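Local coordinates for protein CrataBL (Crataeva tapia, PDB 4IHZ) that inhibits factor Xa and, less strongly, trypsin, and probably also acts as a lectin that binds glucose and N-acetylglucosamine, at residues 86-91 and 123-128; 20-25 and 144-149. All blocks are in the same frame, centred on the assembly; numbering follows the deposited sequence.

Contact 1 (86-91 and 123-128). With SO4 (sulfate ion), chain D.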
loop_
_atom_site.group_PDB
_atom_site.type_symbol
_atom_site.label_atom_id
_atom_site.label_comp_id
_atom_site.label_asym_id
_atom_site.label_seq_id
_atom_site.Cartn_x
_atom_site.Cartn_y
_atom_site.Cartn_z
ATOM N N TRP A 86 6.343 -2.362 6.075
ATOM C CA TRP A 86 6.586 -1.859 7.423
ATOM C C TRP A 86 7.411 -0.578 7.465
ATOM O O TRP A 86 8.286 -0.345 6.629
ATOM C CB TRP A 86 7.293 -2.936 8.218
ATOM C CG TRP A 86 6.431 -4.155 8.482
ATOM C CD1 TRP A 86 5.314 -4.617 7.763
ATOM C CD2 TRP A 86 6.595 -5.065 9.576
ATOM N NE1 TRP A 86 4.792 -5.753 8.392
ATOM C CE2 TRP A 86 5.586 -6.046 9.473
ATOM C CE3 TRP A 86 7.530 -5.146 10.640
ATOM C CZ2 TRP A 86 5.443 -7.093 10.417
ATOM C CZ3 TRP A 86 7.404 -6.197 11.547
ATOM C CH2 TRP A 86 6.376 -7.156 11.428
ATOM N N THR A 87 7.136 0.246 8.461
ATOM C CA THR A 87 7.871 1.485 8.647
ATOM C C THR A 87 7.744 1.811 10.138
ATOM O O THR A 87 7.285 0.972 10.943
ATOM C CB THR A 87 7.287 2.615 7.764
ATOM O OG1 THR A 87 8.068 3.798 7.898
ATOM C CG2 THR A 87 5.817 2.920 8.081
ATOM N N VAL A 88 8.172 3.006 10.520
ATOM C CA VAL A 88 7.995 3.451 11.892
ATOM C C VAL A 88 7.337 4.807 11.895
ATOM O O VAL A 88 7.632 5.625 11.050
ATOM C CB VAL A 88 9.376 3.505 12.631
ATOM C CG1 VAL A 88 9.331 4.370 13.935
ATOM C CG2 VAL A 88 9.852 2.093 12.894
ATOM N N LYS A 89 6.417 5.026 12.832
ATOM C CA LYS A 89 5.727 6.306 12.956
ATOM C C LYS A 89 5.745 6.739 14.399
ATOM O O LYS A 89 5.877 5.906 15.294
ATOM C CB LYS A 89 4.278 6.226 12.467
ATOM C CG LYS A 89 4.157 5.851 10.965
ATOM C CD LYS A 89 2.712 5.864 10.512
ATOM C CE LYS A 89 2.562 5.458 9.058
ATOM N NZ LYS A 89 1.152 5.702 8.595
ATOM N N SER A 90 5.635 8.044 14.612
ATOM C CA SER A 90 5.526 8.572 15.971
ATOM C C SER A 90 4.063 8.552 16.387
ATOM O O SER A 90 3.180 8.829 15.556
ATOM C CB SER A 90 6.078 9.996 16.029
ATOM O OG SER A 90 5.340 10.825 15.150
ATOM N N SER A 91 3.785 8.209 17.651
ATOM C CA SER A 91 2.415 8.175 18.172
ATOM C C SER A 91 2.357 8.675 19.613
ATOM O O SER A 91 2.874 8.010 20.508
ATOM C CB SER A 91 1.814 6.749 18.138
ATOM O OG SER A 91 0.532 6.792 18.742
ATOM N N LEU A 123 14.959 -7.851 15.545
ATOM C CA LEU A 123 14.729 -6.836 14.516
ATOM C C LEU A 123 15.171 -5.489 15.044
ATOM O O LEU A 123 15.003 -5.169 16.243
ATOM C CB LEU A 123 13.231 -6.762 14.158
ATOM C CG LEU A 123 12.623 -8.006 13.540
ATOM C CD1 LEU A 123 11.132 -7.654 13.243
ATOM C CD2 LEU A 123 13.343 -8.380 12.279
ATOM N N VAL A 124 15.754 -4.681 14.152
ATOM C CA VAL A 124 16.107 -3.309 14.497
ATOM C C VAL A 124 15.551 -2.424 13.388
ATOM O O VAL A 124 15.356 -2.879 12.251
ATOM C CB VAL A 124 17.659 -3.116 14.652
ATOM C CG1 VAL A 124 18.208 -4.120 15.673
ATOM C CG2 VAL A 124 18.337 -3.255 13.295
ATOM N N HIS A 125 15.294 -1.170 13.707
ATOM C CA HIS A 125 14.886 -0.232 12.660
ATOM C C HIS A 125 16.005 0.794 12.557
ATOM O O HIS A 125 16.532 1.220 13.575
ATOM C CB HIS A 125 13.578 0.454 13.016
ATOM C CG HIS A 125 13.142 1.439 11.980
ATOM N ND1 HIS A 125 13.270 2.802 12.152
ATOM C CD2 HIS A 125 12.634 1.257 10.738
ATOM C CE1 HIS A 125 12.832 3.421 11.068
ATOM N NE2 HIS A 125 12.466 2.505 10.185
ATOM N N CYS A 126 16.324 1.202 11.334
ATOM C CA CYS A 126 17.518 2.024 11.111
ATOM C C CYS A 126 17.072 3.286 10.438
ATOM O O CYS A 126 16.834 3.295 9.236
ATOM C CB CYS A 126 18.524 1.287 10.233
ATOM S SG CYS A 126 19.041 -0.299 10.949
ATOM N N PRO A 127 16.938 4.363 11.222
ATOM C CA PRO A 127 16.591 5.628 10.616
ATOM C C PRO A 127 17.548 5.940 9.440
ATOM O O PRO A 127 18.777 5.805 9.562
ATOM C CB PRO A 127 16.689 6.603 11.788
ATOM C CG PRO A 127 16.515 5.728 13.005
ATOM C CD PRO A 127 17.261 4.506 12.652
ATOM N N ARG A 128 16.953 6.283 8.305
ATOM C CA ARG A 128 17.670 6.576 7.059
ATOM C C ARG A 128 18.530 5.436 6.478
ATOM O O ARG A 128 19.391 5.669 5.620
ATOM C CB ARG A 128 18.493 7.842 7.248
ATOM C CG ARG A 128 17.660 8.968 7.847
ATOM C CD ARG A 128 18.507 10.213 7.970
ATOM N NE ARG A 128 17.960 11.127 8.965
ATOM C CZ ARG A 128 18.237 11.074 10.267
ATOM N NH1 ARG A 128 19.065 10.150 10.759
ATOM N NH2 ARG A 128 17.692 11.970 11.079
HETATM S S SO4 D . 20.597 11.702 14.163
HETATM O O1 SO4 D . 19.705 12.845 14.341
HETATM O O2 SO4 D . 21.766 12.134 13.410
HETATM O O3 SO4 D . 21.017 11.172 15.464
HETATM O O4 SO4 D . 19.884 10.659 13.419
#
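A chi1 of 179° swings the His125 ring away from its backbone N, and Val88 CG2 lies beside the valine N, anti to the carbonyl carbon; together they bring methyl and imidazole into contact between strands 87-91 and 120-125. CG2 sits over the middle of the ring, 3.5 Å from the centroid and 9° off the ring normal, a CH-pi contact; the methyl is almost equally far from all five ring atoms, with CG the nearest. Val88 CB comes in over the CE1 side, 3.8 Å from His125 CE1. Further along, Trp86 CZ3 touches Leu123 CD1 at 4.3 Å, the methyl approaching the indole obliquely.

No hydrogen bond passes directly between the segments; they meet by side-chain packing within the beta-trefoil, and Gly109 O, which bonds both His125 NE2 and Thr87 OG1, links them indirectly. That bond to NE2 and the edge-to-face contact with Phe112 help to set the ring's rotation. Past the strand, Arg128 NH1 bonds a sulfate, probably from the crystallisation liquor, through O4 at 2.8 Å, in the guanidinium plane. With a carbonyl as acceptor, His125 NE2 carries a proton, while dispersion and CH-pi contact hold the face against Val88.

Contact 2 (20-25 and 144-149)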
loop_
_atom_site.group_PDB
_atom_site.type_symbol
_atom_site.label_atom_id
_atom_site.label_comp_id
_atom_site.label_asym_id
_atom_site.label_seq_id
_atom_site.Cartn_x
_atom_site.Cartn_y
_atom_site.Cartn_z
ATOM N N SER A 20 0.409 -9.771 13.944
ATOM C CA SER A 20 -0.379 -9.421 12.748
ATOM C C SER A 20 -0.563 -7.915 12.690
ATOM O O SER A 20 -0.766 -7.295 13.731
ATOM C CB SER A 20 -1.761 -10.088 12.865
ATOM O OG SER A 20 -2.663 -9.587 11.858
ATOM N N PRO A 21 -0.532 -7.318 11.491
ATOM C CA PRO A 21 -1.103 -5.959 11.355
ATOM C C PRO A 21 -2.497 -5.869 11.956
ATOM O O PRO A 21 -3.332 -6.772 11.801
ATOM C CB PRO A 21 -1.149 -5.752 9.840
ATOM C CG PRO A 21 -0.021 -6.634 9.299
ATOM C CD PRO A 21 -0.153 -7.887 10.171
ATOM N N ASP A 22 -2.762 -4.784 12.683
ATOM C CA ASP A 22 -4.063 -4.612 13.298
ATOM C C ASP A 22 -5.224 -4.668 12.312
ATOM O O ASP A 22 -6.311 -5.180 12.664
ATOM C CB ASP A 22 -4.117 -3.318 14.073
ATOM C CG ASP A 22 -3.952 -3.517 15.559
ATOM O OD1 ASP A 22 -4.039 -4.673 16.097
ATOM O OD2 ASP A 22 -3.778 -2.475 16.234
ATOM N N ASN A 23 -5.033 -4.168 11.081
ATOM C CA ASN A 23 -6.208 -4.143 10.181
ATOM C C ASN A 23 -6.698 -5.545 9.868
ATOM O O ASN A 23 -7.897 -5.768 9.647
ATOM C CB ASN A 23 -5.927 -3.343 8.897
ATOM C CG ASN A 23 -5.212 -4.149 7.866
ATOM O OD1 ASN A 23 -5.836 -4.793 7.044
ATOM N ND2 ASN A 23 -3.873 -4.103 7.872
ATOM N N LEU A 24 -5.771 -6.508 9.903
ATOM C CA LEU A 24 -6.143 -7.906 9.627
ATOM C C LEU A 24 -6.861 -8.526 10.807
ATOM O O LEU A 24 -7.679 -9.402 10.620
ATOM C CB LEU A 24 -4.911 -8.744 9.181
ATOM C CG LEU A 24 -4.297 -8.315 7.850
ATOM C CD1 LEU A 24 -3.135 -9.238 7.497
ATOM C CD2 LEU A 24 -5.369 -8.422 6.729
ATOM N N ARG A 25 -6.624 -8.026 12.022
ATOM C CA ARG A 25 -7.349 -8.580 13.179
ATOM C C ARG A 25 -8.793 -8.136 13.127
ATOM O O ARG A 25 -9.708 -8.928 13.396
ATOM C CB ARG A 25 -6.681 -8.117 14.480
ATOM C CG ARG A 25 -5.264 -8.659 14.557
ATOM C CD ARG A 25 -4.617 -8.244 15.880
ATOM N NE ARG A 25 -5.200 -9.018 16.973
ATOM C CZ ARG A 25 -4.578 -9.183 18.137
ATOM N NH1 ARG A 25 -3.417 -8.613 18.315
ATOM N NH2 ARG A 25 -5.137 -9.930 19.092
ATOM N N GLY A 144 -4.413 -0.448 24.609
ATOM C CA GLY A 144 -5.807 -0.858 24.801
ATOM C C GLY A 144 -5.961 -2.326 25.134
ATOM O O GLY A 144 -6.986 -2.952 24.819
ATOM N N GLY A 145 -4.928 -2.913 25.729
ATOM C CA GLY A 145 -4.988 -4.324 26.090
ATOM C C GLY A 145 -4.266 -5.240 25.113
ATOM O O GLY A 145 -4.231 -6.461 25.313
ATOM N N ARG A 146 -3.667 -4.650 24.081
ATOM C CA ARG A 146 -2.838 -5.388 23.124
ATOM C C ARG A 146 -1.371 -4.992 23.245
ATOM O O ARG A 146 -1.033 -3.916 23.754
ATOM C CB ARG A 146 -3.273 -5.138 21.686
ATOM C CG ARG A 146 -4.379 -5.983 21.292
ATOM C CD ARG A 146 -4.735 -5.723 19.856
ATOM N NE ARG A 146 -5.973 -6.408 19.634
ATOM C CZ ARG A 146 -6.707 -6.292 18.534
ATOM N NH1 ARG A 146 -6.295 -5.512 17.550
ATOM N NH2 ARG A 146 -7.848 -6.963 18.442
ATOM N N ARG A 147 -0.506 -5.881 22.801
ATOM C CA ARG A 147 0.921 -5.599 22.744
ATOM C C ARG A 147 1.335 -5.343 21.342
ATOM O O ARG A 147 0.868 -6.037 20.421
ATOM C CB ARG A 147 1.711 -6.761 23.319
ATOM C CG ARG A 147 1.171 -7.145 24.702
ATOM C CD ARG A 147 2.224 -7.689 25.604
ATOM N NE ARG A 147 2.931 -8.829 25.045
ATOM C CZ ARG A 147 3.885 -9.478 25.699
ATOM N NH1 ARG A 147 4.200 -9.110 26.947
ATOM N NH2 ARG A 147 4.498 -10.501 25.145
ATOM N N TYR A 148 2.209 -4.373 21.143
ATOM C CA TYR A 148 2.576 -3.950 19.779
ATOM C C TYR A 148 4.076 -3.821 19.678
ATOM O O TYR A 148 4.769 -3.638 20.678
ATOM C CB TYR A 148 1.890 -2.617 19.427
ATOM C CG TYR A 148 2.202 -1.500 20.386
ATOM C CD1 TYR A 148 3.309 -0.678 20.159
ATOM C CD2 TYR A 148 1.400 -1.275 21.486
ATOM C CE1 TYR A 148 3.611 0.359 21.056
ATOM C CE2 TYR A 148 1.701 -0.260 22.372
ATOM C CZ TYR A 148 2.784 0.561 22.118
ATOM O OH TYR A 148 3.099 1.575 22.988
ATOM N N LEU A 149 4.588 -3.917 18.466
ATOM C CA LEU A 149 6.028 -3.768 18.202
ATOM C C LEU A 149 6.426 -2.293 18.106
ATOM O O LEU A 149 5.697 -1.484 17.554
ATOM C CB LEU A 149 6.410 -4.523 16.922
ATOM C CG LEU A 149 6.236 -6.030 16.930
ATOM C CD1 LEU A 149 6.734 -6.470 15.568
ATOM C CD2 LEU A 149 7.056 -6.684 18.060
HETATM O O HOH W 1 -7.478 -4.773 15.092
#
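Arg25 and Arg146 lay their guanidinium groups flat on one another, centres 3.6 Å apart and planes only 4° from parallel. The two side chains run past each other in opposite directions, which sets Arg146 NE over the middle of the Arg25 group, 3.4 Å from Arg25 CZ, and Arg25 NE over the middle of the Arg146 group. Arg146 reaches out with its chain extended from CG to NE, whereas Arg25 bends at chi3 to lay its flat end against the Arg146 group. The overlap continues onto the aliphatic part, with Arg25 NH1 3.5 Å from Arg146 CD.

The closeness of two like charges is probably eased in part by a salt bridge. Asp22 OD1 lies 2.8 Å from Arg146 NH1, at the edge of that guanidinium, but the hydrogen bond is weak: its N-H...O angle is 126° and the carboxylate plane is turned 52° from the guanidinium. Thr39 OG1 also bonds Asp22 OD1, and bonds Arg25 NH1 too, which in addition reaches Gln40 O.

In the beta-trefoil of this Kunitz-type inhibitor, the cluster joins the short helix 22-26, directly after strand 19-21, to the loop leading into strand 148-151, with Thr39 and Gln40 of strand 38-40 among the partners outside.

Water completes the polar links across the contact: one molecule donates to Asp22 O at 2.7 Å and accepts from Arg146 NH1 at 2.8 Å, so this NH1 serves both the carboxylate and the water.

Hydrogen bonds inside 20-25 gather the turn from strand into helix on Pro21 O, which takes Ser20 OG (2.9 Å) and Leu24 N from opposite faces of its carbonyl plane.

Coming from the N terminus, after strand 8-12, the chain enters strand 19-21 and helix 22-26; contact 2 closes only when 144-149 arrives, 118 residues later. Contact 1 lies wholly inside that loop: 86-91 meets 123-128 after 31 residues, so the two nest and do not cross. Their centres are 16 Å apart, yet they touch through packing of Trp86 CZ3 against Leu149 CD1 at 4.1 Å. Both also reach the sheet of strands 112-117, 120-125, 134-139 and 148-151: contact 1 ties it to the 87-91/96-100 hairpin by buried packing, and contact 2 ties the loop entering its edge strand 148-151 to helix 22-26 through charged groups at the surface.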